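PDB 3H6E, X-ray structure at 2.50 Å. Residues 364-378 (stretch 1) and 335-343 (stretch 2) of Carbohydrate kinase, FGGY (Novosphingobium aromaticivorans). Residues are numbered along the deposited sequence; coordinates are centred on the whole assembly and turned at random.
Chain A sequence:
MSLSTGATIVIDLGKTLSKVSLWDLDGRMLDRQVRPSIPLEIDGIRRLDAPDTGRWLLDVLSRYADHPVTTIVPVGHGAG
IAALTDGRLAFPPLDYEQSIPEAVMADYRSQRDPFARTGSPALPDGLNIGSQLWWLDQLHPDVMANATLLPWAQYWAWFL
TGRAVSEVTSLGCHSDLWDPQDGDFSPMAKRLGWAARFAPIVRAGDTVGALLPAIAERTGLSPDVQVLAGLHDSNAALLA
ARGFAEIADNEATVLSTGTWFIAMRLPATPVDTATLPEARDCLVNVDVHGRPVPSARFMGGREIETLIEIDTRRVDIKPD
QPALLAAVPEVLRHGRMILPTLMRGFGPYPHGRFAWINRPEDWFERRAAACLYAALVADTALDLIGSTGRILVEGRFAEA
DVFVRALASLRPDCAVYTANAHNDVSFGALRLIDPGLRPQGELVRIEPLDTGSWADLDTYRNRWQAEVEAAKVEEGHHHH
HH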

ATOM      1  N   PHE A 364      25.587 -18.081  -3.608  1.00 43.03           N
ATOM      2  CA  PHE A 364      24.924 -18.283  -2.325  1.00 42.81           C
ATOM      3  C   PHE A 364      25.375 -17.279  -1.271  1.00 43.48           C
ATOM      4  O   PHE A 364      24.557 -16.756  -0.516  1.00 43.48           O
ATOM      5  CB  PHE A 364      25.123 -19.714  -1.825  1.00 42.97           C
ATOM      6  CG  PHE A 364      24.209 -20.708  -2.474  1.00 41.34           C
ATOM      7  CD1 PHE A 364      24.612 -21.413  -3.594  1.00 44.69           C
ATOM      8  CD2 PHE A 364      22.939 -20.928  -1.971  1.00 41.45           C
ATOM      9  CE1 PHE A 364      23.767 -22.327  -4.194  1.00 48.86           C
ATOM     10  CE2 PHE A 364      22.087 -21.835  -2.568  1.00 42.51           C
ATOM     11  CZ  PHE A 364      22.502 -22.537  -3.680  1.00 46.25           C
ATOM     12  N   GLU A 365      26.674 -17.007  -1.223  1.00 43.55           N
ATOM     13  CA  GLU A 365      27.209 -16.064  -0.250  1.00 43.44           C
ATOM     14  C   GLU A 365      26.901 -14.630  -0.655  1.00 43.08           C
ATOM     15  O   GLU A 365      26.775 -13.749   0.195  1.00 43.69           O
ATOM     16  CB  GLU A 365      28.717 -16.252  -0.076  1.00 45.08           C
ATOM     17  CG  GLU A 365      29.099 -17.539   0.631  1.00 47.11           C
ATOM     18  CD  GLU A 365      30.557 -17.566   1.047  1.00 51.35           C
ATOM     19  OE1 GLU A 365      31.273 -16.579   0.773  1.00 51.24           O
ATOM     20  OE2 GLU A 365      30.984 -18.575   1.650  1.00 53.53           O
ATOM     21  N   ARG A 366      26.781 -14.400  -1.958  1.00 42.64           N
ATOM     22  CA  ARG A 366      26.416 -13.083  -2.454  1.00 41.30           C
ATOM     23  C   ARG A 366      24.912 -12.889  -2.275  1.00 38.29           C
ATOM     24  O   ARG A 366      24.451 -11.804  -1.929  1.00 36.93           O
ATOM     25  CB  ARG A 366      26.825 -12.924  -3.923  1.00 40.76           C
ATOM     26  CG  ARG A 366      27.517 -11.599  -4.218  1.00 43.64           C
ATOM     27  CD  ARG A 366      27.894 -11.440  -5.689  1.00 43.81           C
ATOM     28  NE  ARG A 366      28.707 -12.547  -6.181  1.00 46.11           N
ATOM     29  CZ  ARG A 366      29.601 -12.439  -7.160  1.00 48.03           C
ATOM     30  NH1 ARG A 366      29.811 -11.266  -7.746  1.00 48.83           N
ATOM     31  NH2 ARG A 366      30.294 -13.504  -7.546  1.00 47.37           N
ATOM     32  N   ARG A 367      24.158 -13.962  -2.490  1.00 38.70           N
ATOM     33  CA  ARG A 367      22.709 -13.943  -2.334  1.00 38.11           C
ATOM     34  C   ARG A 367      22.309 -13.840  -0.863  1.00 39.37           C
ATOM     35  O   ARG A 367      21.293 -13.234  -0.521  1.00 37.53           O
ATOM     36  CB  ARG A 367      22.085 -15.197  -2.952  1.00 39.41           C
ATOM     37  CG  ARG A 367      22.166 -15.268  -4.468  1.00 36.95           C
ATOM     38  CD  ARG A 367      21.013 -16.084  -5.018  1.00 35.85           C
ATOM     39  NE  ARG A 367      21.100 -17.492  -4.648  1.00 36.04           N
ATOM     40  CZ  ARG A 367      20.052 -18.307  -4.563  1.00 37.86           C
ATOM     41  NH1 ARG A 367      18.831 -17.848  -4.802  1.00 35.83           N
ATOM     42  NH2 ARG A 367      20.222 -19.579  -4.226  1.00 37.94           N
ATOM     43  N   ALA A 368      23.108 -14.448   0.006  1.00 40.88           N
ATOM     44  CA  ALA A 368      22.842 -14.398   1.435  1.00 39.07           C
ATOM     45  C   ALA A 368      23.145 -13.002   1.965  1.00 37.14           C
ATOM     46  O   ALA A 368      22.393 -12.453   2.773  1.00 33.88           O
ATOM     47  CB  ALA A 368      23.665 -15.443   2.165  1.00 40.68           C
ATOM     48  N   ALA A 369      24.247 -12.427   1.493  1.00 37.52           N
ATOM     49  CA  ALA A 369      24.669 -11.100   1.926  1.00 35.82           C
ATOM     50  C   ALA A 369      23.690 -10.025   1.465  1.00 34.44           C
ATOM     51  O   ALA A 369      23.533  -8.995   2.119  1.00 33.67           O
ATOM     52  CB  ALA A 369      26.069 -10.796   1.419  1.00 36.45           C
ATOM     53  N   ALA A 370      23.038 -10.267   0.333  1.00 34.98           N
ATOM     54  CA  ALA A 370      22.044  -9.333  -0.180  1.00 34.41           C
ATOM     55  C   ALA A 370      20.878  -9.225   0.800  1.00 31.28           C
ATOM     56  O   ALA A 370      20.341  -8.143   1.023  1.00 27.38           O
ATOM     57  CB  ALA A 370      21.554  -9.775  -1.558  1.00 31.08           C
ATOM     58  N   CYS A 371      20.501 -10.358   1.384  1.00 31.36           N
ATOM     59  CA  CYS A 371      19.423 -10.401   2.364  1.00 30.92           C
ATOM     60  C   CYS A 371      19.783  -9.650   3.641  1.00 30.71           C
ATOM     61  O   CYS A 371      18.901  -9.186   4.363  1.00 31.02           O
ATOM     62  CB  CYS A 371      19.075 -11.846   2.706  1.00 31.24           C
ATOM     63  SG  CYS A 371      18.405 -12.796   1.341  1.00 34.21           S
ATOM     64  N   LEU A 372      21.078  -9.537   3.917  1.00 31.36           N
ATOM     65  CA  LEU A 372      21.539  -8.837   5.114  1.00 32.35           C
ATOM     66  C   LEU A 372      21.461  -7.333   4.922  1.00 30.20           C
ATOM     67  O   LEU A 372      21.042  -6.605   5.820  1.00 28.98           O
ATOM     68  CB  LEU A 372      22.975  -9.235   5.470  1.00 32.86           C
ATOM     69  CG  LEU A 372      23.218 -10.681   5.915  1.00 36.49           C
ATOM     70  CD1 LEU A 372      24.581 -10.804   6.595  1.00 38.99           C
ATOM     71  CD2 LEU A 372      22.110 -11.164   6.837  1.00 32.22           C
ATOM     72  N   TYR A 373      21.872  -6.878   3.742  1.00 29.80           N
ATOM     73  CA  TYR A 373      21.862  -5.461   3.401  1.00 29.03           C
ATOM     74  C   TYR A 373      20.446  -4.885   3.462  1.00 28.73           C
ATOM     75  O   TYR A 373      20.252  -3.724   3.829  1.00 27.44           O
ATOM     76  CB  TYR A 373      22.469  -5.251   2.008  1.00 29.30           C
ATOM     77  CG  TYR A 373      22.125  -3.922   1.370  1.00 30.29           C
ATOM     78  CD1 TYR A 373      22.873  -2.784   1.639  1.00 31.86           C
ATOM     79  CD2 TYR A 373      21.050  -3.809   0.498  1.00 28.97           C
ATOM     80  CE1 TYR A 373      22.556  -1.569   1.058  1.00 32.70           C
ATOM     81  CE2 TYR A 373      20.728  -2.600  -0.085  1.00 28.43           C
ATOM     82  CZ  TYR A 373      21.484  -1.486   0.195  1.00 30.59           C
ATOM     83  OH  TYR A 373      21.167  -0.281  -0.382  1.00 31.55           O
ATOM     84  N   ALA A 374      19.462  -5.704   3.103  1.00 27.05           N
ATOM     85  CA  ALA A 374      18.071  -5.268   3.095  1.00 28.51           C
ATOM     86  C   ALA A 374      17.518  -5.233   4.516  1.00 28.00           C
ATOM     87  O   ALA A 374      16.617  -4.453   4.823  1.00 26.52           O
ATOM     88  CB  ALA A 374      17.229  -6.175   2.202  1.00 25.75           C
ATOM     89  N   ALA A 375      18.068  -6.080   5.378  1.00 27.89           N
ATOM     90  CA  ALA A 375      17.673  -6.105   6.780  1.00 28.64           C
ATOM     91  C   ALA A 375      18.158  -4.839   7.471  1.00 27.38           C
ATOM     92  O   ALA A 375      17.440  -4.236   8.268  1.00 25.65           O
ATOM     93  CB  ALA A 375      18.235  -7.333   7.468  1.00 28.47           C
ATOM     94  N   LEU A 376      19.379  -4.434   7.141  1.00 26.61           N
ATOM     95  CA  LEU A 376      20.004  -3.272   7.757  1.00 27.33           C
ATOM     96  C   LEU A 376      19.339  -1.976   7.319  1.00 26.34           C
ATOM     97  O   LEU A 376      19.164  -1.061   8.121  1.00 26.51           O
ATOM     98  CB  LEU A 376      21.496  -3.245   7.430  1.00 29.89           C
ATOM     99  CG  LEU A 376      22.270  -4.458   7.958  1.00 32.85           C
ATOM    100  CD1 LEU A 376      23.520  -4.736   7.133  1.00 33.38           C
ATOM    101  CD2 LEU A 376      22.608  -4.300   9.442  1.00 34.77           C
ATOM    102  N   VAL A 377      18.971  -1.902   6.044  1.00 26.40           N
ATOM    103  CA  VAL A 377      18.303  -0.721   5.519  1.00 25.31           C
ATOM    104  C   VAL A 377      16.857  -0.678   6.006  1.00 25.87           C
ATOM    105  O   VAL A 377      16.315   0.395   6.266  1.00 25.48           O
ATOM    106  CB  VAL A 377      18.343  -0.667   3.977  1.00 26.40           C
ATOM    107  CG1 VAL A 377      17.639   0.586   3.471  1.00 24.48           C
ATOM    108  CG2 VAL A 377      19.780  -0.709   3.478  1.00 26.22           C
ATOM    109  N   ALA A 378      16.237  -1.848   6.131  1.00 25.06           N
ATOM    110  CA  ALA A 378      14.897  -1.933   6.702  1.00 24.82           C
ATOM    111  C   ALA A 378      14.961  -1.529   8.166  1.00 24.49           C
ATOM    112  O   ALA A 378      14.053  -0.886   8.689  1.00 24.01           O
ATOM    113  CB  ALA A 378      14.336  -3.337   6.564  1.00 22.27           C
TER
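Stretch 2 (335-343) GRMILPTLM

Tyr-373 and Ile-338 form the apolar centre of the contact. Both are buried, and the CA-to-CB bond of each points toward the other stretch. Ile-338 lies over one face of the tyrosine ring. Ile-338 CG2 is 4.2 Å from the centroid of the Tyr-373 ring and 24° off the ring normal, a CH-pi contact. The backbone of the strand is close as well, with Ile-338 O 3.2 Å from Tyr-373 CD1. Ile-338 has chi1 m and chi2 t, and its CD1 reaches back along the helix. Ile-338 CD1 lies 3.7 Å from Ala-370 CA and 3.8 Å from Ala-369 O. This methyl therefore packs against the helix backbone; Ala-370 CB, on a bond that points away, is 4.4 Å from Ile-338 CD1.

Tyr-373 adopts chi1 t, and its ring runs along stretch 2 past the end of the strand. Pro-340 meets the ring at its edge, near its plane, with Pro-340 CG 3.3 Å from Tyr-373 CE1. Pro-340 CG is also 4.2 Å from Val-377 CG2, one helical turn beyond Tyr-373. The hydroxyl reaches the following loop. Tyr-373 OH is 3.3 Å from Pro-340 CA and 3.6 Å from Thr-341 CA. It is hydrogen-bonded elsewhere in the structure. Leu-342 starts sideways, but the end of its side chain comes nearer, placing Leu-342 CD1 3.8 Å from Tyr-373 CZ.

Stretch 1 is helical throughout, part of a longer helix. In stretch 2, residues 337-339 form a strand, and the rest is loop or turn. Helix and strand run in broadly the same direction, crossing at -46°, with their axes 7.6 Å apart at closest approach. The CA atoms of Tyr-373 and Ile-338 are 6.0 Å apart, and those of Ala-369 and Met-337 are 6.2 Å apart. The strand alternates: Ile-338 faces the helix and Leu-339 points away. The selenomethionine Met-337 starts sideways, and its end leads away. Beyond the strand, the peptide bond before Thr-341 is cis.

The polar edge lies toward the N-terminal end of both stretches. Gly-335 ends a preceding helix in a Schellman motif, and its positive phi by itself favours glycine. Arg-336 follows with its CA-to-CB bond toward stretch 1. Arg-336 O is 4.2 Å from Ala-369 CB. Its side chain reaches Glu-365, where Arg-336 NE and Glu-365 OE1 form a salt bridge at 3.4 Å. Both residues are partly exposed. No hydrogen bond joins the two stretches, so the contact rests on apolar packing and this one salt bridge.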

ATOM      1  N   GLY A 335      33.328 -10.301   7.026  1.00 51.22           N
ATOM      2  CA  GLY A 335      32.930  -8.922   6.821  1.00 49.90           C
ATOM      3  C   GLY A 335      32.517  -8.638   5.390  1.00 49.50           C
ATOM      4  O   GLY A 335      32.646  -7.512   4.909  1.00 46.30           O
ATOM      5  N   ARG A 336      32.020  -9.666   4.708  1.00 50.95           N
ATOM      6  CA  ARG A 336      31.536  -9.513   3.339  1.00 49.18           C
ATOM      7  C   ARG A 336      30.201  -8.783   3.351  1.00 46.65           C
ATOM      8  O   ARG A 336      29.204  -9.321   3.834  1.00 47.02           O
ATOM      9  CB  ARG A 336      31.360 -10.878   2.671  1.00 46.44           C
ATOM     10  CG  ARG A 336      32.584 -11.775   2.697  1.00 48.16           C
ATOM     11  CD  ARG A 336      32.434 -12.897   1.674  1.00 48.74           C
ATOM     12  NE  ARG A 336      33.268 -14.052   1.986  1.00 52.75           N
ATOM     13  CZ  ARG A 336      34.570 -14.120   1.733  1.00 53.32           C
ATOM     14  NH1 ARG A 336      35.186 -13.091   1.170  1.00 49.11           N
ATOM     15  NH2 ARG A 336      35.254 -15.213   2.049  1.00 49.42           N
HETATM   16  N   MSE A 337      30.167  -7.566   2.816  1.00 44.40           N
HETATM   17  CA  MSE A 337      28.941  -6.776   2.885  1.00 45.10           C
HETATM   18  C   MSE A 337      28.732  -5.761   1.752  1.00 41.55           C
HETATM   19  O   MSE A 337      29.614  -5.541   0.919  1.00 39.23           O
HETATM   20  CB  MSE A 337      28.863  -6.072   4.236  1.00 44.27           C
HETATM   21  CG  MSE A 337      29.895  -4.987   4.406  1.00 45.77           C
HETATM   22 SE   MSE A 337      29.966  -4.362   6.242  1.00 63.35          SE
HETATM   23  CE  MSE A 337      30.677  -2.581   5.898  1.00 45.91           C
ATOM     24  N   ILE A 338      27.547  -5.151   1.752  1.00 41.91           N
ATOM     25  CA  ILE A 338      27.108  -4.227   0.706  1.00 36.31           C
ATOM     26  C   ILE A 338      26.740  -2.876   1.301  1.00 34.60           C
ATOM     27  O   ILE A 338      25.997  -2.809   2.276  1.00 35.87           O
ATOM     28  CB  ILE A 338      25.844  -4.760   0.005  1.00 34.09           C
ATOM     29  CG1 ILE A 338      26.070  -6.178  -0.521  1.00 34.47           C
ATOM     30  CG2 ILE A 338      25.398  -3.811  -1.105  1.00 33.94           C
ATOM     31  CD1 ILE A 338      24.782  -6.920  -0.842  1.00 34.55           C
ATOM     32  N   LEU A 339      27.238  -1.799   0.705  1.00 35.95           N
ATOM     33  CA  LEU A 339      26.896  -0.454   1.157  1.00 34.41           C
ATOM     34  C   LEU A 339      25.830   0.189   0.262  1.00 35.40           C
ATOM     35  O   LEU A 339      25.875   0.052  -0.958  1.00 35.79           O
ATOM     36  CB  LEU A 339      28.146   0.422   1.209  1.00 34.72           C
ATOM     37  CG  LEU A 339      29.354  -0.169   1.939  1.00 36.29           C
ATOM     38  CD1 LEU A 339      30.448   0.871   2.072  1.00 39.12           C
ATOM     39  CD2 LEU A 339      28.965  -0.706   3.305  1.00 38.31           C
ATOM     40  N   PRO A 340      24.860   0.884   0.879  1.00 35.49           N
ATOM     41  CA  PRO A 340      23.787   1.614   0.190  1.00 35.63           C
ATOM     42  C   PRO A 340      24.349   2.780  -0.617  1.00 35.52           C
ATOM     43  O   PRO A 340      25.382   3.321  -0.230  1.00 36.24           O
ATOM     44  CB  PRO A 340      22.935   2.158   1.344  1.00 34.44           C
ATOM     45  CG  PRO A 340      23.281   1.311   2.522  1.00 36.08           C
ATOM     46  CD  PRO A 340      24.723   0.956   2.342  1.00 36.31           C
ATOM     47  N   THR A 341      23.684   3.172  -1.701  1.00 34.48           N
ATOM     48  CA  THR A 341      22.437   2.553  -2.133  1.00 33.75           C
ATOM     49  C   THR A 341      22.528   2.137  -3.597  1.00 33.20           C
ATOM     50  O   THR A 341      23.362   2.647  -4.347  1.00 32.20           O
ATOM     51  CB  THR A 341      21.250   3.531  -1.996  1.00 32.53           C
ATOM     52  OG1 THR A 341      20.028   2.854  -2.318  1.00 31.14           O
ATOM     53  CG2 THR A 341      21.422   4.711  -2.936  1.00 30.93           C
ATOM     54  N   LEU A 342      21.656   1.221  -4.004  1.00 32.53           N
ATOM     55  CA  LEU A 342      21.616   0.774  -5.392  1.00 32.47           C
ATOM     56  C   LEU A 342      20.483   1.440  -6.177  1.00 31.83           C
ATOM     57  O   LEU A 342      20.303   1.172  -7.362  1.00 30.36           O
ATOM     58  CB  LEU A 342      21.514  -0.753  -5.471  1.00 28.88           C
ATOM     59  CG  LEU A 342      22.714  -1.506  -4.891  1.00 33.11           C
ATOM     60  CD1 LEU A 342      22.508  -1.791  -3.406  1.00 32.06           C
ATOM     61  CD2 LEU A 342      22.970  -2.800  -5.653  1.00 32.66           C
HETATM   62  N   MSE A 343      19.729   2.307  -5.504  1.00 33.32           N
HETATM   63  CA  MSE A 343      18.682   3.101  -6.147  1.00 32.91           C
HETATM   64  C   MSE A 343      18.777   4.579  -5.779  1.00 32.16           C
HETATM   65  O   MSE A 343      17.974   5.074  -4.984  1.00 29.67           O
HETATM   66  CB  MSE A 343      17.292   2.585  -5.769  1.00 32.79           C
HETATM   67  CG  MSE A 343      16.730   1.532  -6.702  1.00 36.59           C
HETATM   68 SE   MSE A 343      16.901   1.965  -8.603  1.00 60.07          SE
HETATM   69  CE  MSE A 343      15.954   3.663  -8.691  1.00 33.57           C
TER